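Local coordinates for protein Nsp15 (Middle East respiratory syndrome-related coronavirus, PDB 5YVD) that cleaves RNA as a coronavirus endoribonuclease of the EndoU family, probably on the uridylate-specific pattern of its relatives, and assembles from six copies, at residues L2-F7 with G13-V18; K304-G309 with F326-K331. All coordinates share one frame; numbering follows the deposited sequence.

Contact 1: L2-F7 with G13-V18; sequences LENIAF and GHFIGV
Asn4, on the first turn of helix 2-12, reaches across to Val18 in the loop that follows this helix and folds back beside it, within the N-terminal oligomerisation domain. Just ahead of it on the helix, Leu2 packs on Leu2 of a neighbouring subunit and Glu3 OE2 bonds to the Leu2 N of that subunit, so the contact lies close to a subunit interface.

The chi1 of Asn4, 171°, sets CG opposite the backbone N and carries the amide out from the helix flank to the loop. There ND2 donates to Val18 O at 3.0 Å, a nearly straight bond with an N-H...O angle of 172°. The acceptor lies in the plane of the Asn4 amide, and the donor lies in the plane of the Val18 carbonyl. ND2 also bonds to Gly20 O, while Asn8 ND2, one turn further along, bonds to the same Val18 O; the helix thus grips the returning backbone with two amides. The other end of the Asn4 amide, OD1, sits in plane at the edge of the Phe15 ring, 3.9 Å from CE1, and the amide and ring planes are almost perpendicular.

Ile5 follows with a looser apolar contact, CG1 standing 4.3 Å from Phe15 CD1 and approaching the ring obliquely. Its side chain also packs on Phe55, Glu56 and Ala59 of helix 51-59, and Phe15 itself takes part in a cation-pi interaction with Lys60, which ties the loop to the region just after that helix.

Phe7 completes the contact one turn after Asn4. The rim of its ring is turned to Val18, whose CG1 lies in the ring plane, 3.8 Å from Phe7 CE2.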
# COMPACT_ATOMS: atom_id res chain seq x y z
N LEU A 2 -10.06 16.26 10.62
CA LEU A 2 -10.20 15.71 9.28
C LEU A 2 -11.50 16.03 8.56
O LEU A 2 -11.47 16.63 7.48
CB LEU A 2 -10.02 14.20 9.33
CG LEU A 2 -10.02 13.47 8.00
CD1 LEU A 2 -8.96 13.94 6.99
CD2 LEU A 2 -9.83 12.02 8.34
N GLU A 3 -12.64 15.62 9.12
CA GLU A 3 -13.90 15.83 8.38
C GLU A 3 -14.30 17.28 8.28
O GLU A 3 -15.03 17.67 7.37
CB GLU A 3 -15.08 14.97 8.83
CG GLU A 3 -14.97 14.24 10.13
CD GLU A 3 -14.06 13.05 10.05
OE1 GLU A 3 -14.42 12.10 9.32
OE2 GLU A 3 -12.99 13.10 10.71
N ASN A 4 -13.79 18.09 9.20
CA ASN A 4 -14.04 19.52 9.18
C ASN A 4 -13.21 20.20 8.10
O ASN A 4 -13.65 21.14 7.41
CB ASN A 4 -13.74 20.14 10.54
CG ASN A 4 -13.79 21.64 10.50
OD1 ASN A 4 -12.77 22.29 10.68
ND2 ASN A 4 -14.95 22.18 10.20
N ILE A 5 -12.00 19.70 7.94
CA ILE A 5 -11.13 20.18 6.89
C ILE A 5 -11.75 19.86 5.54
O ILE A 5 -11.81 20.71 4.66
CB ILE A 5 -9.75 19.54 7.04
CG1 ILE A 5 -9.07 20.18 8.23
CG2 ILE A 5 -8.93 19.71 5.78
CD1 ILE A 5 -8.07 19.28 8.91
N ALA A 6 -12.21 18.62 5.39
CA ALA A 6 -12.94 18.23 4.19
C ALA A 6 -14.10 19.17 3.90
O ALA A 6 -14.41 19.45 2.75
CB ALA A 6 -13.45 16.81 4.34
N PHE A 7 -14.75 19.65 4.95
CA PHE A 7 -15.93 20.48 4.78
C PHE A 7 -15.53 21.85 4.25
O PHE A 7 -16.10 22.35 3.30
CB PHE A 7 -16.67 20.59 6.11
CG PHE A 7 -17.92 21.44 6.06
CD1 PHE A 7 -19.16 20.86 5.79
CD2 PHE A 7 -17.85 22.82 6.33
CE1 PHE A 7 -20.30 21.64 5.74
CE2 PHE A 7 -18.99 23.59 6.30
CZ PHE A 7 -20.22 23.01 6.00
N GLY A 13 -13.60 26.06 -0.57
CA GLY A 13 -12.47 26.02 -1.48
C GLY A 13 -11.15 25.70 -0.82
O GLY A 13 -10.27 25.16 -1.46
N HIS A 14 -10.99 26.07 0.45
CA HIS A 14 -9.78 25.76 1.21
C HIS A 14 -10.08 25.90 2.71
O HIS A 14 -11.22 26.04 3.09
CB HIS A 14 -8.60 26.64 0.77
CG HIS A 14 -8.77 28.09 1.08
ND1 HIS A 14 -7.86 28.80 1.83
CD2 HIS A 14 -9.74 28.97 0.73
CE1 HIS A 14 -8.26 30.06 1.94
NE2 HIS A 14 -9.40 30.18 1.28
N PHE A 15 -9.08 25.82 3.56
CA PHE A 15 -9.38 25.94 4.97
C PHE A 15 -9.52 27.39 5.45
O PHE A 15 -8.57 28.17 5.39
CB PHE A 15 -8.32 25.22 5.79
CG PHE A 15 -8.64 25.20 7.22
CD1 PHE A 15 -9.68 24.42 7.69
CD2 PHE A 15 -7.94 26.01 8.10
CE1 PHE A 15 -10.00 24.41 9.05
CE2 PHE A 15 -8.26 26.03 9.45
CZ PHE A 15 -9.29 25.22 9.92
N ILE A 16 -10.68 27.77 5.96
CA ILE A 16 -10.82 29.10 6.57
C ILE A 16 -11.41 29.09 7.99
O ILE A 16 -11.78 30.13 8.49
CB ILE A 16 -11.64 30.05 5.68
CG1 ILE A 16 -13.10 29.59 5.58
CG2 ILE A 16 -11.02 30.15 4.28
CD1 ILE A 16 -14.05 30.68 5.12
N GLY A 17 -11.49 27.91 8.62
CA GLY A 17 -11.97 27.80 10.02
C GLY A 17 -13.49 27.74 10.21
O GLY A 17 -13.97 27.79 11.32
N VAL A 18 -14.25 27.62 9.13
CA VAL A 18 -15.70 27.47 9.23
C VAL A 18 -16.05 26.12 9.84
O VAL A 18 -15.31 25.16 9.69
CB VAL A 18 -16.33 27.63 7.84
CG1 VAL A 18 -17.57 26.78 7.68
CG2 VAL A 18 -16.64 29.09 7.60

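Contact 2: K304-G309 with F326-K331; sequences KSQDLG and FMLWCK
Leu308 and Gln306 set the loop that follows helix 296-304 over the strand 322-331, the middle strand of a three-stranded antiparallel sheet in the EndoU endoribonuclease domain. The contact is one of packing: no hydrogen bond joins 304-309 to 326-331, and the strand offers it two alternate residues, Leu328 and Cys330, whose side chains leave the backbone on the face turned to the loop.

Among the apolar contacts, Gln306 lends the aliphatic part of its side chain. Its CG lies 3.5 Å from Leu328 CD2, with CB a little further back at 3.8 Å from the same methyl, and the two side chains run alongside one another, heading opposite ways. With CG anti to the backbone N (chi1 179°), the branch of Leu328 extends toward the loop, and the same side chain packs on Phe338 of strand 334-340. Gln306 also touches Val315 of strand 312-319, so the residue bears on the sheet at more than one strand. Further along, Leu308 CD2 comes 4.2 Å from Cys330 SG, a loose contact, while the Leu308 side chain also packs on Val335 and Asn226.

Within the loop, Asp307 OD2 accepts a weak hydrogen bond from Gly309 N, bent to 125°, which bridges the turn at Leu308. Ser305 OG bonds to Met301 O and Lys304 NZ to Tyr222 O.

Contacts with backbone atoms of the loop gather at Cys330. A chi1 of -70° puts SG beside its own backbone N and opposite the carbonyl carbon, from where it lies 3.9 Å from Leu308 CA and 4.3 Å from Asp307 O. Leu308 O lies 3.5 Å from Cys330 CB.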
# COMPACT_ATOMS: atom_id res chain seq x y z
N LYS A 304 30.42 39.63 -22.05
CA LYS A 304 31.18 40.75 -22.56
C LYS A 304 32.01 41.39 -21.47
O LYS A 304 32.79 42.29 -21.75
CB LYS A 304 30.24 41.77 -23.20
CG LYS A 304 29.66 41.28 -24.52
CD LYS A 304 28.95 42.41 -25.25
CE LYS A 304 28.65 42.06 -26.71
NZ LYS A 304 27.74 43.07 -27.32
N SER A 305 31.85 40.93 -20.23
CA SER A 305 32.66 41.39 -19.10
C SER A 305 33.94 40.59 -18.92
O SER A 305 34.72 40.87 -18.03
CB SER A 305 31.87 41.27 -17.79
OG SER A 305 30.64 41.96 -17.89
N GLN A 306 34.15 39.58 -19.75
CA GLN A 306 35.13 38.56 -19.44
C GLN A 306 36.34 38.59 -20.36
O GLN A 306 36.24 38.97 -21.53
CB GLN A 306 34.48 37.17 -19.49
CG GLN A 306 34.69 36.37 -18.21
CD GLN A 306 33.89 36.92 -17.04
OE1 GLN A 306 32.76 37.36 -17.22
NE2 GLN A 306 34.49 36.91 -15.85
N ASP A 307 37.47 38.15 -19.82
CA ASP A 307 38.72 38.08 -20.57
C ASP A 307 38.80 36.83 -21.48
O ASP A 307 38.90 35.67 -21.02
CB ASP A 307 39.92 38.15 -19.62
CG ASP A 307 41.20 38.52 -20.34
OD1 ASP A 307 41.50 39.73 -20.40
OD2 ASP A 307 41.86 37.61 -20.89
N LEU A 308 38.77 37.09 -22.78
CA LEU A 308 38.80 36.04 -23.79
C LEU A 308 40.22 35.51 -23.95
O LEU A 308 40.46 34.56 -24.71
CB LEU A 308 38.23 36.57 -25.12
CG LEU A 308 36.82 37.19 -25.06
CD1 LEU A 308 36.39 37.71 -26.42
CD2 LEU A 308 35.81 36.18 -24.52
N GLY A 309 41.16 36.13 -23.23
CA GLY A 309 42.54 35.69 -23.18
C GLY A 309 42.70 34.36 -22.48
O GLY A 309 43.34 33.47 -23.01
N PHE A 326 30.26 29.50 -13.07
CA PHE A 326 30.28 28.95 -14.40
C PHE A 326 31.70 28.64 -14.74
O PHE A 326 32.61 29.31 -14.25
CB PHE A 326 29.84 29.99 -15.42
CG PHE A 326 28.47 30.53 -15.19
CD1 PHE A 326 28.22 31.44 -14.18
CD2 PHE A 326 27.42 30.17 -16.04
CE1 PHE A 326 26.95 31.96 -14.00
CE2 PHE A 326 26.15 30.68 -15.86
CZ PHE A 326 25.91 31.58 -14.84
N MET A 327 31.89 27.67 -15.62
CA MET A 327 33.17 27.53 -16.29
C MET A 327 33.11 28.33 -17.59
O MET A 327 32.06 28.39 -18.24
CB MET A 327 33.45 26.07 -16.57
CG MET A 327 33.67 25.25 -15.30
SD MET A 327 35.06 25.84 -14.32
CE MET A 327 36.40 25.75 -15.51
N LEU A 328 34.23 28.99 -17.92
CA LEU A 328 34.42 29.64 -19.21
C LEU A 328 35.71 29.16 -19.85
O LEU A 328 36.79 29.44 -19.35
CB LEU A 328 34.46 31.17 -19.08
CG LEU A 328 34.68 31.93 -20.41
CD1 LEU A 328 33.57 31.67 -21.43
CD2 LEU A 328 34.86 33.44 -20.20
N TRP A 329 35.57 28.45 -20.97
CA TRP A 329 36.72 27.97 -21.73
C TRP A 329 36.92 28.83 -22.97
O TRP A 329 35.95 29.09 -23.69
CB TRP A 329 36.49 26.52 -22.13
CG TRP A 329 36.44 25.59 -20.94
CD1 TRP A 329 35.39 25.41 -20.07
CD2 TRP A 329 37.49 24.73 -20.50
NE1 TRP A 329 35.73 24.49 -19.11
CE2 TRP A 329 37.01 24.06 -19.35
CE3 TRP A 329 38.79 24.47 -20.95
CZ2 TRP A 329 37.79 23.12 -18.66
CZ3 TRP A 329 39.56 23.54 -20.27
CH2 TRP A 329 39.06 22.88 -19.13
N CYS A 330 38.16 29.27 -23.21
CA CYS A 330 38.47 30.10 -24.39
C CYS A 330 39.64 29.58 -25.21
O CYS A 330 40.45 28.81 -24.71
CB CYS A 330 38.78 31.53 -23.97
SG CYS A 330 37.34 32.42 -23.37
N LYS A 331 39.69 29.99 -26.47
CA LYS A 331 40.78 29.62 -27.37
C LYS A 331 40.90 30.64 -28.50
O LYS A 331 39.91 30.97 -29.14
CB LYS A 331 40.58 28.21 -27.95
CG LYS A 331 41.01 28.07 -29.40
CD LYS A 331 41.41 26.64 -29.78
CE LYS A 331 41.72 26.56 -31.27
NZ LYS A 331 41.80 25.16 -31.76

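In the fold
The contacts lie on opposite sides of the chain's centre, their own centres about 57 Å apart and their nearest atoms about 38 Å, and they share no helix or strand. Contact 1 is a surface contact in the N-terminal oligomerisation region, where a helix holds the loop directly following it; contact 2, partly buried, belongs to the endoribonuclease region and brings a loop onto a strand across an intervening hairpin strand. Their chemistry differs accordingly: a side-chain amide bonding to loop backbone leads in the first, apolar packing without any hydrogen bond across in the second. Neighbouring subunits reach contact 1, whereas no other chain of the hexamer touches contact 2.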